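Local coordinates for protein beta-galactosidase (Trichoderma reesei, PDB 3OG2) that probably hydrolyses terminal non-reducing beta-D-galactose residues of beta-D-galactosides, as a TIM-barrel enzyme of glycoside hydrolase family 35, at residues Trp79-Gly84 / Gly93-Glu98; Gly87-Asp92 / Ala155-Ile160. One frame throughout, in Å; residues are numbered along the deposited sequence.

Along the chain the four segments alternate, so the two contacts cross instead of nesting. Leaving barrel strand 72-76, the chain makes the short helix 79-82 and then a loop; interaction 1 closes that loop by bringing residues 93-98, just ahead of helix 98-107, back against 79-84. The middle of the same loop, residues 87-92, packs on helix 144-163 in interaction 2, which closes a much longer excursion through strand 110-116. The contacts also touch each other: a probable hydrogen bond of 2.8 Å runs from Arg90 N to Leu82 O. Together they tie one strand-to-helix connection of the TIM barrel to itself and to the helix 144-163.

Interaction 1 (Trp79-Gly84 / Gly93-Glu98); sequences WALLEG and GIFSLE
Phe95 packs against two neighbouring leucines, its ring meeting Leu81 and its CB meeting Leu82. Leu81 meets the far part of the ring: its CB lies 3.9 Å from Phe95 CE1, and both of its methyls stay close to that same carbon, so the branched end straddles one corner of the ring. The two side chains cross at nearly a right angle. Leu82 instead reaches the root of the phenylalanine, with CD2 3.7 Å from Phe95 CB; its CG stands anti to the carbonyl carbon (chi1 -54°), which carries that methyl across to the other segment. Leu81 O lies over one face of the Phe95 ring, and Ile94 CG1 covers the opposite face near the rim.

This buried cluster lies in the connection that leads from strand 72-76 of the TIM barrel into helix 98-107, a beta-alpha-beta crossover ending in strand 110-116. No hydrogen bond crosses the site, so side chains without polar groups fit there, and the branched leucine ends can follow the flat ring. The CA–CB bond of Ser96 points away from residues 79-84, and its OG accepts a capping bond from Glu98 N at 3.0 Å. On the other segment, Trp79 NE1 donates to the anti lone pair of Glu83 OE1 at 2.8 Å, nearly in the indole plane, while Glu83 OE2 is held by Gly87 N and Asn152 ND2.

Interaction 2 (Gly87-Asp92 / Ala155-Ile160); sequences GRFRAD and AHIASI
Helix 144-163, which follows barrel strand 110-116 and precedes strand 172-177, receives the loop after helix 79-82 through one aromatic residue: Phe89 lies against His156. Each places its CB over the other's ring. His156 CB sits 3.3 Å from the centroid of the Phe89 ring, almost on its normal, and Phe89 CB lies 3.9 Å from the imidazole centroid, making two reciprocal CH-pi contacts. The two side chains run antiparallel past one another, so the rings, tilted by 21°, are displaced and share little of their faces. With Phe89 CG anti to the backbone N (chi1 176°), the ring extends from the loop toward the helix.

At the outer end of the phenyl, Ile157 CD1 meets the ring edge, 4.1 Å from CZ, and Ile160 CD1 approaches obliquely, 3.8 Å from CE2. Isoleucines one and four positions after His156 suit this helix face, their CD1 methyls long enough to reach the phenyl. Leu82 also packs on Phe89 and Ile157, joining this patch to helix 79-82. Cutting Phe89 back to alanine is likely to leave His156 CB without the ring it covers and open a gap beside the two isoleucine methyls.

His156 ND1 is hydrogen-bonded to Asn152 O one helical turn earlier, which satisfies that nitrogen and probably limits the imidazole's rotation; with that polar edge engaged, its face serves the apolar contact with Phe89 CB.

Interaction 1 (Trp79-Gly84 / Gly93-Glu98)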
loop_
_atom_site.group_PDB
_atom_site.type_symbol
_atom_site.label_atom_id
_atom_site.label_comp_id
_atom_site.label_asym_id
_atom_site.label_seq_id
_atom_site.Cartn_x
_atom_site.Cartn_y
_atom_site.Cartn_z
ATOM N N TRP A 79 -7.991 13.746 1.671
ATOM C CA TRP A 79 -8.616 15.076 1.599
ATOM C C TRP A 79 -7.544 16.162 1.554
ATOM O O TRP A 79 -7.697 17.150 0.808
ATOM C CB TRP A 79 -9.521 15.186 2.849
ATOM C CG TRP A 79 -10.197 16.494 3.077
ATOM C CD1 TRP A 79 -10.361 17.594 2.235
ATOM C CD2 TRP A 79 -10.847 16.857 4.310
ATOM N NE1 TRP A 79 -11.058 18.577 2.883
ATOM C CE2 TRP A 79 -11.369 18.158 4.157
ATOM C CE3 TRP A 79 -11.029 16.201 5.523
ATOM C CZ2 TRP A 79 -12.059 18.809 5.168
ATOM C CZ3 TRP A 79 -11.709 16.831 6.536
ATOM C CH2 TRP A 79 -12.215 18.130 6.347
ATOM N N ALA A 80 -6.485 16.037 2.333
ATOM C CA ALA A 80 -5.460 17.086 2.444
ATOM C C ALA A 80 -4.849 17.414 1.071
ATOM O O ALA A 80 -4.368 18.532 0.890
ATOM C CB ALA A 80 -4.348 16.647 3.395
ATOM N N LEU A 81 -4.861 16.453 0.123
ATOM C CA LEU A 81 -4.323 16.762 -1.231
ATOM C C LEU A 81 -5.334 17.428 -2.139
ATOM O O LEU A 81 -4.896 18.042 -3.123
ATOM C CB LEU A 81 -3.833 15.443 -1.866
ATOM C CG LEU A 81 -2.580 14.850 -1.157
ATOM C CD1 LEU A 81 -2.337 13.447 -1.721
ATOM C CD2 LEU A 81 -1.386 15.748 -1.367
ATOM N N LEU A 82 -6.636 17.255 -1.822
ATOM C CA LEU A 82 -7.676 17.733 -2.743
ATOM C C LEU A 82 -8.331 19.003 -2.300
ATOM O O LEU A 82 -9.066 19.611 -3.097
ATOM C CB LEU A 82 -8.756 16.638 -2.869
ATOM C CG LEU A 82 -8.208 15.273 -3.273
ATOM C CD1 LEU A 82 -9.377 14.353 -3.629
ATOM C CD2 LEU A 82 -7.253 15.349 -4.464
ATOM N N GLU A 83 -8.136 19.448 -1.065
ATOM C CA GLU A 83 -8.711 20.722 -0.623
ATOM C C GLU A 83 -7.676 21.453 0.221
ATOM O O GLU A 83 -7.920 21.846 1.363
ATOM C CB GLU A 83 -10.058 20.533 0.101
ATOM C CG GLU A 83 -10.862 21.837 0.106
ATOM C CD GLU A 83 -12.102 21.791 0.967
ATOM O OE1 GLU A 83 -12.306 20.845 1.707
ATOM O OE2 GLU A 83 -12.894 22.770 0.901
ATOM N N GLY A 84 -6.482 21.614 -0.390
ATOM C CA GLY A 84 -5.418 22.319 0.334
ATOM C C GLY A 84 -5.800 23.740 0.683
ATOM O O GLY A 84 -5.354 24.261 1.705
ATOM N N GLY A 93 -5.670 16.245 -12.956
ATOM C CA GLY A 93 -4.308 15.775 -13.234
ATOM C C GLY A 93 -3.964 14.553 -12.415
ATOM O O GLY A 93 -4.718 13.565 -12.374
ATOM N N ILE A 94 -2.813 14.579 -11.751
ATOM C CA ILE A 94 -2.382 13.394 -10.982
ATOM C C ILE A 94 -3.313 13.139 -9.801
ATOM O O ILE A 94 -3.197 12.061 -9.195
ATOM C CB ILE A 94 -0.923 13.504 -10.531
ATOM C CG1 ILE A 94 -0.744 14.629 -9.486
ATOM C CG2 ILE A 94 -0.010 13.671 -11.723
ATOM C CD1 ILE A 94 0.691 14.850 -9.049
ATOM N N PHE A 95 -4.178 14.095 -9.445
ATOM C CA PHE A 95 -5.114 13.918 -8.324
ATOM C C PHE A 95 -6.494 13.448 -8.791
ATOM O O PHE A 95 -7.337 13.178 -7.951
ATOM C CB PHE A 95 -5.260 15.215 -7.548
ATOM C CG PHE A 95 -3.892 15.599 -6.974
ATOM C CD1 PHE A 95 -3.334 14.891 -5.924
ATOM C CD2 PHE A 95 -3.158 16.662 -7.497
ATOM C CE1 PHE A 95 -2.109 15.208 -5.379
ATOM C CE2 PHE A 95 -1.894 16.983 -6.976
ATOM C CZ PHE A 95 -1.368 16.235 -5.914
ATOM N N SER A 96 -6.722 13.385 -10.103
ATOM C CA SER A 96 -7.993 12.819 -10.568
ATOM C C SER A 96 -8.087 11.334 -10.297
ATOM O O SER A 96 -7.134 10.561 -10.517
ATOM C CB SER A 96 -8.076 13.023 -12.082
ATOM O OG SER A 96 -9.273 12.437 -12.603
ATOM N N LEU A 97 -9.279 10.884 -9.890
ATOM C CA LEU A 97 -9.510 9.460 -9.768
ATOM C C LEU A 97 -9.924 8.815 -11.066
ATOM O O LEU A 97 -10.027 7.590 -11.166
ATOM C CB LEU A 97 -10.642 9.238 -8.747
ATOM C CG LEU A 97 -10.245 9.472 -7.291
ATOM C CD1 LEU A 97 -11.424 9.318 -6.363
ATOM C CD2 LEU A 97 -9.137 8.492 -6.880
ATOM N N GLU A 98 -10.212 9.605 -12.097
ATOM C CA GLU A 98 -10.761 8.999 -13.304
ATOM C C GLU A 98 -9.813 7.974 -13.927
ATOM O O GLU A 98 -10.293 6.893 -14.316
ATOM C CB GLU A 98 -11.182 10.086 -14.298
ATOM C CG GLU A 98 -12.245 11.006 -13.728
ATOM C CD GLU A 98 -13.408 10.356 -13.018
ATOM O OE1 GLU A 98 -13.989 9.396 -13.560
ATOM O OE2 GLU A 98 -13.739 10.803 -11.900
#

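Interaction 2 (Gly87-Asp92 / Ala155-Ile160)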
loop_
_atom_site.group_PDB
_atom_site.type_symbol
_atom_site.label_atom_id
_atom_site.label_comp_id
_atom_site.label_asym_id
_atom_site.label_seq_id
_atom_site.Cartn_x
_atom_site.Cartn_y
_atom_site.Cartn_z
ATOM N N GLY A 87 -12.374 25.500 0.780
ATOM C CA GLY A 87 -13.363 25.962 -0.161
ATOM C C GLY A 87 -12.999 25.707 -1.602
ATOM O O GLY A 87 -13.821 25.991 -2.497
ATOM N N ARG A 88 -11.816 25.188 -1.877
ATOM C CA ARG A 88 -11.399 24.968 -3.285
ATOM C C ARG A 88 -11.014 23.530 -3.490
ATOM O O ARG A 88 -9.887 23.102 -3.341
ATOM C CB ARG A 88 -10.246 25.884 -3.678
ATOM C CG ARG A 88 -9.949 25.856 -5.162
ATOM C CD ARG A 88 -11.109 26.199 -6.068
ATOM N NE ARG A 88 -10.624 26.390 -7.436
ATOM C CZ ARG A 88 -10.618 25.549 -8.455
ATOM N NH1 ARG A 88 -11.121 24.325 -8.269
ATOM N NH2 ARG A 88 -10.125 25.922 -9.635
ATOM N N PHE A 89 -12.013 22.687 -3.790
ATOM C CA PHE A 89 -11.736 21.292 -4.049
ATOM C C PHE A 89 -11.103 21.214 -5.427
ATOM O O PHE A 89 -11.628 21.792 -6.394
ATOM C CB PHE A 89 -13.067 20.550 -4.052
ATOM C CG PHE A 89 -12.922 19.063 -4.407
ATOM C CD1 PHE A 89 -12.657 18.136 -3.376
ATOM C CD2 PHE A 89 -13.067 18.636 -5.722
ATOM C CE1 PHE A 89 -12.509 16.787 -3.668
ATOM C CE2 PHE A 89 -12.911 17.287 -6.008
ATOM C CZ PHE A 89 -12.658 16.380 -4.980
ATOM N N ARG A 90 -10.034 20.438 -5.546
ATOM C CA ARG A 90 -9.342 20.276 -6.812
ATOM C C ARG A 90 -8.892 18.821 -6.930
ATOM O O ARG A 90 -8.082 18.413 -6.065
ATOM C CB ARG A 90 -8.089 21.128 -6.918
ATOM C CG ARG A 90 -8.204 22.615 -6.859
ATOM C CD ARG A 90 -6.762 23.156 -7.099
ATOM N NE ARG A 90 -6.808 24.585 -7.214
ATOM C CZ ARG A 90 -6.877 25.199 -8.401
ATOM N NH1 ARG A 90 -6.903 24.547 -9.568
ATOM N NH2 ARG A 90 -6.907 26.531 -8.372
ATOM N N ALA A 91 -9.399 18.072 -7.903
ATOM C CA ALA A 91 -8.971 16.674 -8.103
ATOM C C ALA A 91 -8.698 16.498 -9.598
ATOM O O ALA A 91 -9.425 15.755 -10.286
ATOM C CB ALA A 91 -9.976 15.667 -7.529
ATOM N N ASP A 92 -7.665 17.221 -10.053
ATOM C CA ASP A 92 -7.323 17.228 -11.449
ATOM C C ASP A 92 -5.963 16.614 -11.690
ATOM O O ASP A 92 -5.199 16.513 -10.736
ATOM C CB ASP A 92 -7.293 18.692 -11.956
ATOM C CG ASP A 92 -8.658 19.345 -11.722
ATOM O OD1 ASP A 92 -9.713 18.713 -12.019
ATOM O OD2 ASP A 92 -8.673 20.506 -11.247
ATOM N N ALA A 155 -19.082 16.360 -0.462
ATOM C CA ALA A 155 -19.989 16.565 -1.573
ATOM C C ALA A 155 -19.291 16.317 -2.892
ATOM O O ALA A 155 -19.861 15.686 -3.799
ATOM C CB ALA A 155 -20.568 17.978 -1.503
ATOM N N HIS A 156 -18.060 16.814 -3.021
ATOM C CA HIS A 156 -17.333 16.652 -4.266
ATOM C C HIS A 156 -16.852 15.222 -4.455
ATOM O O HIS A 156 -17.053 14.609 -5.517
ATOM C CB HIS A 156 -16.092 17.595 -4.309
ATOM C CG HIS A 156 -16.507 18.975 -4.678
ATOM N ND1 HIS A 156 -16.985 19.931 -3.786
ATOM C CD2 HIS A 156 -16.471 19.564 -5.907
ATOM C CE1 HIS A 156 -17.257 21.054 -4.478
ATOM N NE2 HIS A 156 -16.953 20.847 -5.760
ATOM N N ILE A 157 -16.162 14.649 -3.438
ATOM C CA ILE A 157 -15.559 13.327 -3.674
ATOM C C ILE A 157 -16.627 12.248 -3.744
ATOM O O ILE A 157 -16.503 11.296 -4.536
ATOM C CB ILE A 157 -14.473 13.020 -2.617
ATOM C CG1 ILE A 157 -13.524 11.922 -3.123
ATOM C CG2 ILE A 157 -15.057 12.626 -1.248
ATOM C CD1 ILE A 157 -12.642 12.342 -4.281
ATOM N N ALA A 158 -17.700 12.341 -2.949
ATOM C CA ALA A 158 -18.713 11.296 -2.999
ATOM C C ALA A 158 -19.485 11.426 -4.274
ATOM O O ALA A 158 -19.960 10.393 -4.769
ATOM C CB ALA A 158 -19.584 11.320 -1.750
ATOM N N SER A 159 -19.600 12.611 -4.877
ATOM C CA SER A 159 -20.275 12.633 -6.192
ATOM C C SER A 159 -19.376 12.069 -7.285
ATOM O O SER A 159 -19.892 11.400 -8.179
ATOM C CB SER A 159 -20.729 14.041 -6.501
ATOM O OG SER A 159 -19.670 14.924 -6.740
ATOM N N ILE A 160 -18.046 12.267 -7.196
ATOM C CA ILE A 160 -17.121 11.612 -8.124
ATOM C C ILE A 160 -17.230 10.108 -7.989
ATOM O O ILE A 160 -17.335 9.377 -8.977
ATOM C CB ILE A 160 -15.688 12.094 -7.824
ATOM C CG1 ILE A 160 -15.472 13.525 -8.367
ATOM C CG2 ILE A 160 -14.626 11.160 -8.377
ATOM C CD1 ILE A 160 -14.271 14.240 -7.806
#